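Local coordinates for protein transaminase (Bacillus megaterium, PDB 5G09) that probably transfers amino groups between amines and carbonyl compounds with pyridoxal phosphate, as a class-III aminotransferase, and here holds the cofactor joined to 1-phenylethylamine, at residues 84-89 and 326-331; 115-120 and 307-312. All coordinates share one frame; numbering follows the deposited sequence.

How the contacts relate
Contact 1 joins two loops, contact 2 joins two strands, and they share neither. Both are largely buried, but contact 1 lies farther from the centre of the chain, about 26 Å against about 15 Å. Contact 2 is nested inside the chain loop that contact 1 closes. A salt bridge ties them: Asp87 OD2 of contact 1 to Arg116 NH1 of contact 2, 2.9 Å. Tyr331 also packs on Ser119. Contact 1 rests on aromatic rings, a water and a ligand phosphate; contact 2 rests on backbone hydrogen bonds and apolar side chains. Both touch the second subunit. Contact 1 hydrogen-bonds one copy of the cofactor adduct through Thr330, and contact 2 ends close to another.

Contact 1: 84-89 and 326-331; sequences FVWDTY and ESVSTY. With 6DF ([6-methyl-5-oxidanyl-4-[(~{E})-[(1~{R})-1-phenylethyl]iminomethyl]pyridin-3-yl]methyl dihydrogen phosphate), chain M.
Phe84 and Tyr331 form the aromatic part of this contact. The rings make an offset edge-to-face pair, with the edge of Tyr331 toward the face of Phe84. Their planes stand at 83° and their centroids are 5.7 Å apart. CG of Phe84 lies opposite its own backbone N (chi1 170°), and this carries the ring across to the other loop. There its CZ also meets the carbonyl O of Thr330 at 3.1 Å, with that oxygen at the ring edge and near the ring plane. The rings of Phe84 and His334 also meet.

A second apolar patch pairs Trp86 with Val328. Val328 CG2 touches the six-membered ring of Trp86, 3.7 Å from CZ3. The two side chains cross at about a right angle.

Water 1 makes the polar link between the loops. It accepts from Asp87 N at 2.8 Å and is also hydrogen-bonded to Ser329 O. The Asp87 carboxylate forms salt bridges with Lys94 and with Arg116. Within 84-89, a type I turn runs from Trp86 to Tyr89, closed by the bond from Tyr89 N to Trp86 O.

The ligand part belongs to Thr330. Thr330 N donates to O2P of 6DF (chain M) at 2.8 Å, fairly straight at 164°. Thr330 OG1 donates to the same O2P at 2.7 Å. The hydroxyl lies beside its own backbone N, and both groups can reach the same oxygen. NZ of Lys298 of the second subunit is hydrogen-bonded to Thr330 OG1. Gly121 N and Ser122 OG of that subunit bind 6DF as well.

The chemistry implies a phosphate site built across the subunit interface. Rings and a water join the Thr330 loop to 84-89, while two donors of one residue grip a phosphate oxygen.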
ATOM      1  N   PHE D  84     -12.715   3.434 -37.285  1.00 20.27           N
ATOM      2  CA  PHE D  84     -11.945   3.542 -36.037  1.00 19.83           C
ATOM      3  C   PHE D  84     -10.494   3.224 -36.333  1.00 19.42           C
ATOM      4  O   PHE D  84     -10.212   2.209 -36.960  1.00 20.77           O
ATOM      5  CB  PHE D  84     -12.436   2.547 -34.962  1.00 18.39           C
ATOM      6  CG  PHE D  84     -11.509   2.466 -33.776  1.00 16.77           C
ATOM      7  CD1 PHE D  84     -11.396   3.540 -32.917  1.00 17.11           C
ATOM      8  CD2 PHE D  84     -10.675   1.351 -33.577  1.00 16.91           C
ATOM      9  CE1 PHE D  84     -10.494   3.521 -31.843  1.00 16.50           C
ATOM     10  CE2 PHE D  84      -9.788   1.316 -32.496  1.00 16.30           C
ATOM     11  CZ  PHE D  84      -9.713   2.402 -31.624  1.00 15.54           C
ATOM     12  N   VAL D  85      -9.574   4.069 -35.871  1.00 19.20           N
ATOM     13  CA  VAL D  85      -8.150   3.669 -35.803  1.00 19.97           C
ATOM     14  C   VAL D  85      -7.643   4.007 -34.415  1.00 18.89           C
ATOM     15  O   VAL D  85      -8.119   4.969 -33.802  1.00 19.04           O
ATOM     16  CB  VAL D  85      -7.258   4.352 -36.898  1.00 20.24           C
ATOM     17  CG1 VAL D  85      -7.596   3.784 -38.276  1.00 20.41           C
ATOM     18  CG2 VAL D  85      -7.402   5.867 -36.865  1.00 19.21           C
ATOM     19  N   TRP D  86      -6.715   3.208 -33.897  1.00 19.60           N
ATOM     20  CA  TRP D  86      -6.159   3.503 -32.568  1.00 19.06           C
ATOM     21  C   TRP D  86      -4.964   4.470 -32.650  1.00 21.08           C
ATOM     22  O   TRP D  86      -4.549   4.874 -33.758  1.00 21.09           O
ATOM     23  CB  TRP D  86      -5.897   2.207 -31.764  1.00 18.22           C
ATOM     24  CG  TRP D  86      -4.711   1.363 -32.159  1.00 17.93           C
ATOM     25  CD1 TRP D  86      -4.632   0.499 -33.186  1.00 16.87           C
ATOM     26  CD2 TRP D  86      -3.451   1.295 -31.471  1.00 18.72           C
ATOM     27  NE1 TRP D  86      -3.392  -0.110 -33.209  1.00 18.02           N
ATOM     28  CE2 TRP D  86      -2.653   0.361 -32.156  1.00 18.70           C
ATOM     29  CE3 TRP D  86      -2.927   1.938 -30.340  1.00 18.90           C
ATOM     30  CZ2 TRP D  86      -1.346   0.051 -31.755  1.00 19.70           C
ATOM     31  CZ3 TRP D  86      -1.623   1.648 -29.945  1.00 19.70           C
ATOM     32  CH2 TRP D  86      -0.848   0.711 -30.648  1.00 20.27           C
ATOM     33  N   ASP D  87      -4.433   4.868 -31.488  1.00 19.87           N
ATOM     34  CA  ASP D  87      -3.529   6.002 -31.368  1.00 21.72           C
ATOM     35  C   ASP D  87      -2.219   5.925 -32.182  1.00 21.37           C
ATOM     36  O   ASP D  87      -1.553   6.952 -32.396  1.00 21.26           O
ATOM     37  CB  ASP D  87      -3.162   6.167 -29.901  1.00 23.50           C
ATOM     38  CG  ASP D  87      -2.736   7.556 -29.571  1.00 26.48           C
ATOM     39  OD1 ASP D  87      -3.362   8.507 -30.081  1.00 26.46           O
ATOM     40  OD2 ASP D  87      -1.771   7.693 -28.792  1.00 29.11           O
ATOM     41  N   THR D  88      -1.839   4.703 -32.564  1.00 22.83           N
ATOM     42  CA  THR D  88      -0.639   4.443 -33.350  1.00 24.48           C
ATOM     43  C   THR D  88      -0.746   5.032 -34.763  1.00 24.82           C
ATOM     44  O   THR D  88       0.276   5.282 -35.404  1.00 24.90           O
ATOM     45  CB  THR D  88      -0.320   2.919 -33.439  1.00 24.70           C
ATOM     46  OG1 THR D  88       1.043   2.763 -33.801  1.00 29.07           O
ATOM     47  CG2 THR D  88      -1.137   2.200 -34.520  1.00 23.89           C
ATOM     48  N   TYR D  89      -1.978   5.256 -35.222  1.00 23.05           N
ATOM     49  CA  TYR D  89      -2.237   5.800 -36.559  1.00 23.11           C
ATOM     50  C   TYR D  89      -2.567   7.274 -36.469  1.00 24.02           C
ATOM     51  O   TYR D  89      -3.104   7.739 -35.470  1.00 26.93           O
ATOM     52  CB  TYR D  89      -3.396   5.058 -37.198  1.00 21.25           C
ATOM     53  CG  TYR D  89      -3.092   3.627 -37.550  1.00 21.02           C
ATOM     54  CD1 TYR D  89      -2.226   3.319 -38.610  1.00 20.80           C
ATOM     55  CD2 TYR D  89      -3.682   2.568 -36.854  1.00 21.59           C
ATOM     56  CE1 TYR D  89      -1.954   2.011 -38.966  1.00 20.98           C
ATOM     57  CE2 TYR D  89      -3.406   1.244 -37.203  1.00 22.20           C
ATOM     58  CZ  TYR D  89      -2.545   0.976 -38.280  1.00 22.24           C
ATOM     59  OH  TYR D  89      -2.242  -0.318 -38.659  1.00 23.34           O
ATOM     60  N   GLU D 326       5.185   2.578 -22.790  1.00 17.87           N
ATOM     61  CA  GLU D 326       4.388   1.362 -22.960  1.00 18.03           C
ATOM     62  C   GLU D 326       2.903   1.479 -22.480  1.00 18.12           C
ATOM     63  O   GLU D 326       2.411   0.630 -21.714  1.00 16.26           O
ATOM     64  CB  GLU D 326       5.124   0.204 -22.262  1.00 18.01           C
ATOM     65  CG  GLU D 326       6.535  -0.052 -22.796  1.00 18.28           C
ATOM     66  CD  GLU D 326       7.210  -1.240 -22.132  1.00 20.22           C
ATOM     67  OE1 GLU D 326       7.282  -1.267 -20.881  1.00 19.93           O
ATOM     68  OE2 GLU D 326       7.641  -2.167 -22.857  1.00 20.63           O
ATOM     69  N   SER D 327       2.187   2.504 -22.953  1.00 16.86           N
ATOM     70  CA  SER D 327       0.828   2.744 -22.496  1.00 17.24           C
ATOM     71  C   SER D 327      -0.127   2.747 -23.669  1.00 17.62           C
ATOM     72  O   SER D 327       0.052   3.526 -24.618  1.00 18.38           O
ATOM     73  CB  SER D 327       0.717   4.072 -21.718  1.00 17.59           C
ATOM     74  OG  SER D 327      -0.490   4.117 -20.956  1.00 19.43           O
ATOM     75  N   VAL D 328      -1.128   1.859 -23.623  1.00 17.41           N
ATOM     76  CA  VAL D 328      -2.174   1.823 -24.646  1.00 16.67           C
ATOM     77  C   VAL D 328      -3.599   1.891 -24.057  1.00 17.39           C
ATOM     78  O   VAL D 328      -3.911   1.230 -23.058  1.00 16.73           O
ATOM     79  CB  VAL D 328      -2.011   0.606 -25.580  1.00 16.92           C
ATOM     80  CG1 VAL D 328      -2.127  -0.702 -24.814  1.00 16.95           C
ATOM     81  CG2 VAL D 328      -3.040   0.642 -26.681  1.00 15.99           C
ATOM     82  N   SER D 329      -4.447   2.710 -24.677  1.00 16.75           N
ATOM     83  CA  SER D 329      -5.870   2.794 -24.325  1.00 16.83           C
ATOM     84  C   SER D 329      -6.620   2.617 -25.638  1.00 17.13           C
ATOM     85  O   SER D 329      -6.366   3.391 -26.550  1.00 18.29           O
ATOM     86  CB  SER D 329      -6.195   4.178 -23.759  1.00 16.11           C
ATOM     87  OG  SER D 329      -7.615   4.395 -23.810  1.00 18.00           O
ATOM     88  N   THR D 330      -7.488   1.615 -25.750  1.00 16.61           N
ATOM     89  CA  THR D 330      -8.119   1.314 -27.055  1.00 17.24           C
ATOM     90  C   THR D 330      -8.689   2.577 -27.750  1.00 18.50           C
ATOM     91  O   THR D 330      -8.288   2.916 -28.882  1.00 19.92           O
ATOM     92  CB  THR D 330      -9.215   0.229 -26.929  1.00 18.39           C
ATOM     93  OG1 THR D 330      -8.647  -0.984 -26.406  1.00 18.88           O
ATOM     94  CG2 THR D 330      -9.873  -0.086 -28.292  1.00 17.87           C
ATOM     95  N   TYR D 331      -9.555   3.310 -27.051  1.00 17.26           N
ATOM     96  CA  TYR D 331     -10.270   4.423 -27.674  1.00 17.19           C
ATOM     97  C   TYR D 331      -9.581   5.761 -27.621  1.00 16.93           C
ATOM     98  O   TYR D 331     -10.128   6.739 -28.134  1.00 16.53           O
ATOM     99  CB  TYR D 331     -11.675   4.530 -27.084  1.00 17.34           C
ATOM    100  CG  TYR D 331     -12.486   3.299 -27.383  1.00 18.94           C
ATOM    101  CD1 TYR D 331     -12.423   2.700 -28.652  1.00 18.88           C
ATOM    102  CD2 TYR D 331     -13.309   2.726 -26.422  1.00 18.57           C
ATOM    103  CE1 TYR D 331     -13.158   1.580 -28.937  1.00 20.42           C
ATOM    104  CE2 TYR D 331     -14.055   1.602 -26.707  1.00 19.62           C
ATOM    105  CZ  TYR D 331     -13.982   1.041 -27.964  1.00 20.93           C
ATOM    106  OH  TYR D 331     -14.722  -0.075 -28.254  1.00 21.70           O
TER
HETATM  107  N1  6DF M1475      -9.341  -6.074 -20.911  1.00 16.39           N
HETATM  108  C2  6DF M1475      -8.779  -6.723 -21.968  1.00 16.89           C
HETATM  109  N2  6DF M1475      -6.337  -4.225 -24.401  1.00 26.93           N
HETATM  110  C3  6DF M1475      -8.157  -5.987 -22.949  1.00 17.97           C
HETATM  111  C4  6DF M1475      -8.139  -4.593 -22.860  1.00 19.68           C
HETATM  112  C5  6DF M1475      -8.730  -3.960 -21.745  1.00 16.91           C
HETATM  113  C6  6DF M1475      -9.350  -4.730 -20.773  1.00 15.43           C
HETATM  114  C7  6DF M1475      -5.376  -3.578 -25.327  1.00 29.98           C
HETATM  115  C8  6DF M1475      -5.881  -2.368 -26.105  1.00 30.28           C
HETATM  116  C9  6DF M1475      -4.628  -4.531 -26.193  1.00 32.68           C
HETATM  117  C10 6DF M1475      -5.287  -5.587 -26.839  1.00 33.35           C
HETATM  118  C11 6DF M1475      -4.559  -6.457 -27.655  1.00 33.75           C
HETATM  119  C12 6DF M1475      -3.183  -6.258 -27.824  1.00 32.81           C
HETATM  120  C13 6DF M1475      -2.539  -5.193 -27.180  1.00 32.74           C
HETATM  121  O2P 6DF M1475      -8.260  -0.267 -23.871  1.00 16.54           O
HETATM  122  P   6DF M1475      -9.482  -0.336 -22.971  1.00 16.46           P
HETATM  123  O3P 6DF M1475      -9.331   0.551 -21.731  1.00 15.89           O
HETATM  124  O1P 6DF M1475     -10.750   0.054 -23.694  1.00 16.26           O
HETATM  125  O4P 6DF M1475      -9.628  -1.891 -22.523  1.00 16.34           O
HETATM  126  C5' 6DF M1475      -8.711  -2.457 -21.577  1.00 17.13           C
HETATM  127  C2' 6DF M1475      -8.841  -8.236 -22.069  1.00 15.87           C
HETATM  128  O3  6DF M1475      -7.565  -6.633 -23.993  1.00 18.83           O
HETATM  129  C4' 6DF M1475      -7.415  -3.772 -23.884  1.00 22.82           C
HETATM  130  C14 6DF M1475      -3.259  -4.327 -26.372  1.00 32.30           C
HETATM  131  O   HOH W   1      -5.685   4.533 -28.972  1.00 18.65           O

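Contact 2: 115-120 and 307-312; sequences VRFVST and AGAVLV. With 6DF ([6-methyl-5-oxidanyl-4-[(~{E})-[(1~{R})-1-phenylethyl]iminomethyl]pyridin-3-yl]methyl dihydrogen phosphate), chain R.
Val115 lies opposite Leu311 in a non-hydrogen-bonded antiparallel pair. Its CG2 touches Leu311 CD1 at 3.8 Å, and its CG1 meets Ala309 CB. CG1 is turned opposite the backbone N (chi1 172°) and also lies over the centre of the Phe117 ring, on one face. An alanine here would remove both methyls and would probably leave a gap beside Leu311 and against one face of the Phe117 ring.

Arg116 pairs with Val310 through two backbone bonds. Arg116 N to Val310 O and Val310 N to Arg116 O are both 3.0 Å. Its CB packs on Val310 CG1, while its guanidinium turns off to form a salt bridge with Asp87.

Phe117 and Ala309 form the next non-hydrogen-bonded pair. CD1 of the Phe117 ring meets Ala309 CB at 3.7 Å, and the ring also packs on helix 92-105.

Val118 pairs with Gly308. Val118 N donates to Gly308 O at 2.8 Å, and Gly308 N donates to Val118 O at 3.0 Å. In this pair the donors sit well above the carbonyl planes, by 50° and 61°. Thr120 O comes to 3.7 Å from Gly308 CA, on the side where a CB would clash with it.

Ser119 leaves the strand, and its N bonds to Glu123. Thr120 is the N-cap of helix 121-136. Its OG1 caps Glu123 N and also bonds to Glu123 of the second subunit.

Strand 112-118 is an outermost strand, within this chain, of the mixed seven-stranded sheet of the large PLP-binding domain, next to 308-313, as in fold-type I aminotransferases. The strand hands over to a helix whose first turn, through Gly121 N and Ser122 OG, binds 6DF.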
ATOM      1  N   VAL D 115      -0.128  17.037 -26.118  1.00 20.90           N
ATOM      2  CA  VAL D 115      -1.405  16.504 -25.615  1.00 19.39           C
ATOM      3  C   VAL D 115      -1.456  15.002 -25.823  1.00 19.07           C
ATOM      4  O   VAL D 115      -0.963  14.497 -26.830  1.00 19.62           O
ATOM      5  CB  VAL D 115      -2.594  17.152 -26.375  1.00 19.47           C
ATOM      6  CG1 VAL D 115      -3.924  16.488 -26.023  1.00 20.22           C
ATOM      7  CG2 VAL D 115      -2.676  18.621 -26.050  1.00 19.06           C
ATOM      8  N   ARG D 116      -2.022  14.275 -24.854  1.00 19.28           N
ATOM      9  CA  ARG D 116      -2.461  12.904 -25.075  1.00 18.30           C
ATOM     10  C   ARG D 116      -3.985  12.922 -24.930  1.00 19.20           C
ATOM     11  O   ARG D 116      -4.515  13.433 -23.927  1.00 19.39           O
ATOM     12  CB  ARG D 116      -1.812  11.915 -24.064  1.00 18.78           C
ATOM     13  CG  ARG D 116      -2.463  10.536 -24.046  1.00 19.00           C
ATOM     14  CD  ARG D 116      -1.441   9.417 -23.799  1.00 17.92           C
ATOM     15  NE  ARG D 116      -2.121   8.129 -23.661  1.00 17.80           N
ATOM     16  CZ  ARG D 116      -2.409   7.293 -24.668  1.00 18.09           C
ATOM     17  NH1 ARG D 116      -2.050   7.590 -25.932  1.00 16.20           N
ATOM     18  NH2 ARG D 116      -3.068   6.157 -24.416  1.00 16.97           N
ATOM     19  N   PHE D 117      -4.688  12.387 -25.922  1.00 17.72           N
ATOM     20  CA  PHE D 117      -6.140  12.295 -25.832  1.00 18.20           C
ATOM     21  C   PHE D 117      -6.526  10.954 -25.274  1.00 17.55           C
ATOM     22  O   PHE D 117      -5.921   9.965 -25.640  1.00 16.85           O
ATOM     23  CB  PHE D 117      -6.814  12.476 -27.203  1.00 17.81           C
ATOM     24  CG  PHE D 117      -6.764  13.894 -27.695  1.00 17.76           C
ATOM     25  CD1 PHE D 117      -7.620  14.857 -27.162  1.00 17.04           C
ATOM     26  CD2 PHE D 117      -5.832  14.268 -28.696  1.00 18.31           C
ATOM     27  CE1 PHE D 117      -7.561  16.173 -27.610  1.00 18.52           C
ATOM     28  CE2 PHE D 117      -5.783  15.585 -29.157  1.00 17.89           C
ATOM     29  CZ  PHE D 117      -6.640  16.535 -28.612  1.00 17.85           C
ATOM     30  N   VAL D 118      -7.524  10.949 -24.385  1.00 16.50           N
ATOM     31  CA  VAL D 118      -8.122   9.732 -23.862  1.00 16.27           C
ATOM     32  C   VAL D 118      -9.655   9.896 -23.965  1.00 16.27           C
ATOM     33  O   VAL D 118     -10.128  10.742 -24.732  1.00 16.98           O
ATOM     34  CB  VAL D 118      -7.650   9.430 -22.402  1.00 16.30           C
ATOM     35  CG1 VAL D 118      -6.200   8.968 -22.399  1.00 16.77           C
ATOM     36  CG2 VAL D 118      -7.844  10.645 -21.482  1.00 15.20           C
ATOM     37  N   SER D 119     -10.435   9.106 -23.226  1.00 16.45           N
ATOM     38  CA  SER D 119     -11.913   9.121 -23.410  1.00 16.05           C
ATOM     39  C   SER D 119     -12.719   9.792 -22.310  1.00 16.20           C
ATOM     40  O   SER D 119     -13.879  10.186 -22.546  1.00 17.27           O
ATOM     41  CB  SER D 119     -12.485   7.725 -23.701  1.00 15.46           C
ATOM     42  OG  SER D 119     -11.901   7.198 -24.900  1.00 17.01           O
ATOM     43  N   THR D 120     -12.133   9.967 -21.128  1.00 15.65           N
ATOM     44  CA  THR D 120     -12.882  10.550 -20.010  1.00 14.99           C
ATOM     45  C   THR D 120     -11.993  11.433 -19.131  1.00 15.05           C
ATOM     46  O   THR D 120     -10.758  11.396 -19.226  1.00 15.20           O
ATOM     47  CB  THR D 120     -13.508   9.435 -19.122  1.00 14.61           C
ATOM     48  OG1 THR D 120     -12.467   8.723 -18.420  1.00 13.72           O
ATOM     49  CG2 THR D 120     -14.350   8.441 -19.965  1.00 14.31           C
ATOM     50  N   ALA D 307     -14.632  12.361 -24.553  1.00 17.01           N
ATOM     51  CA  ALA D 307     -13.227  12.745 -24.787  1.00 16.53           C
ATOM     52  C   ALA D 307     -12.637  13.318 -23.503  1.00 16.92           C
ATOM     53  O   ALA D 307     -13.334  14.003 -22.740  1.00 16.53           O
ATOM     54  CB  ALA D 307     -13.108  13.744 -25.952  1.00 15.28           C
ATOM     55  N   GLY D 308     -11.371  12.991 -23.249  1.00 16.66           N
ATOM     56  CA  GLY D 308     -10.597  13.579 -22.158  1.00 17.01           C
ATOM     57  C   GLY D 308      -9.222  13.867 -22.731  1.00 17.07           C
ATOM     58  O   GLY D 308      -8.892  13.374 -23.821  1.00 18.29           O
ATOM     59  N   ALA D 309      -8.417  14.662 -22.030  1.00 17.40           N
ATOM     60  CA  ALA D 309      -7.059  14.946 -22.515  1.00 17.10           C
ATOM     61  C   ALA D 309      -6.158  15.419 -21.375  1.00 17.42           C
ATOM     62  O   ALA D 309      -6.658  15.949 -20.391  1.00 16.31           O
ATOM     63  CB  ALA D 309      -7.086  15.988 -23.645  1.00 16.74           C
ATOM     64  N   VAL D 310      -4.851  15.190 -21.526  1.00 17.16           N
ATOM     65  CA  VAL D 310      -3.824  15.794 -20.679  1.00 19.84           C
ATOM     66  C   VAL D 310      -2.891  16.667 -21.555  1.00 20.44           C
ATOM     67  O   VAL D 310      -2.516  16.295 -22.682  1.00 21.40           O
ATOM     68  CB  VAL D 310      -3.046  14.734 -19.846  1.00 20.83           C
ATOM     69  CG1 VAL D 310      -2.360  13.713 -20.746  1.00 21.74           C
ATOM     70  CG2 VAL D 310      -2.029  15.386 -18.917  1.00 22.30           C
ATOM     71  N   LEU D 311      -2.541  17.845 -21.046  1.00 19.88           N
ATOM     72  CA  LEU D 311      -1.597  18.694 -21.735  1.00 19.09           C
ATOM     73  C   LEU D 311      -0.404  18.858 -20.814  1.00 18.99           C
ATOM     74  O   LEU D 311      -0.549  19.329 -19.688  1.00 18.57           O
ATOM     75  CB  LEU D 311      -2.231  20.052 -22.094  1.00 19.38           C
ATOM     76  CG  LEU D 311      -1.309  21.175 -22.601  1.00 18.51           C
ATOM     77  CD1 LEU D 311      -0.482  20.779 -23.848  1.00 18.08           C
ATOM     78  CD2 LEU D 311      -2.089  22.491 -22.764  1.00 17.93           C
ATOM     79  N   VAL D 312       0.770  18.448 -21.284  1.00 20.07           N
ATOM     80  CA  VAL D 312       2.002  18.623 -20.472  1.00 21.22           C
ATOM     81  C   VAL D 312       2.894  19.747 -21.021  1.00 20.41           C
ATOM     82  O   VAL D 312       2.810  20.080 -22.202  1.00 22.38           O
ATOM     83  CB  VAL D 312       2.805  17.321 -20.378  1.00 20.76           C
ATOM     84  CG1 VAL D 312       1.890  16.198 -19.915  1.00 19.42           C
ATOM     85  CG2 VAL D 312       3.427  16.967 -21.728  1.00 19.68           C
TER
HETATM   86  N1  6DF R1476     -11.916  16.064 -12.471  1.00 17.43           N
HETATM   87  C2  6DF R1476     -12.863  16.909 -12.065  1.00 18.08           C
HETATM   88  N2  6DF R1476     -16.739  15.042 -11.810  1.00 29.65           N
HETATM   89  C3  6DF R1476     -14.199  16.526 -12.173  1.00 18.58           C
HETATM   90  C4  6DF R1476     -14.541  15.288 -12.719  1.00 18.93           C
HETATM   91  C5  6DF R1476     -13.499  14.447 -13.129  1.00 17.55           C
HETATM   92  C6  6DF R1476     -12.205  14.868 -12.994  1.00 17.50           C
HETATM   93  C7  6DF R1476     -18.138  14.594 -11.555  1.00 29.27           C
HETATM   94  C8  6DF R1476     -18.842  13.981 -12.767  1.00 29.15           C
HETATM   95  C9  6DF R1476     -18.986  15.563 -10.769  1.00 31.18           C
HETATM   96  C10 6DF R1476     -18.992  16.932 -11.067  1.00 32.12           C
HETATM   97  C11 6DF R1476     -19.797  17.789 -10.306  1.00 33.25           C
HETATM   98  C12 6DF R1476     -20.615  17.279  -9.280  1.00 32.87           C
HETATM   99  C13 6DF R1476     -20.624  15.911  -8.989  1.00 31.46           C
HETATM  100  O2P 6DF R1476     -16.350  11.767 -14.898  1.00 16.65           O
HETATM  101  P   6DF R1476     -15.033  11.898 -15.649  1.00 17.54           P
HETATM  102  O3P 6DF R1476     -14.239  10.598 -15.459  1.00 15.62           O
HETATM  103  O1P 6DF R1476     -15.236  12.175 -17.118  1.00 17.28           O
HETATM  104  O4P 6DF R1476     -14.240  13.156 -15.041  1.00 16.64           O
HETATM  105  C5' 6DF R1476     -13.704  13.073 -13.711  1.00 16.54           C
HETATM  106  C2' 6DF R1476     -12.399  18.236 -11.497  1.00 16.03           C
HETATM  107  O3  6DF R1476     -15.157  17.365 -11.718  1.00 20.08           O
HETATM  108  C4' 6DF R1476     -15.949  14.790 -12.801  1.00 22.74           C
HETATM  109  C14 6DF R1476     -19.806  15.065  -9.740  1.00 30.29           C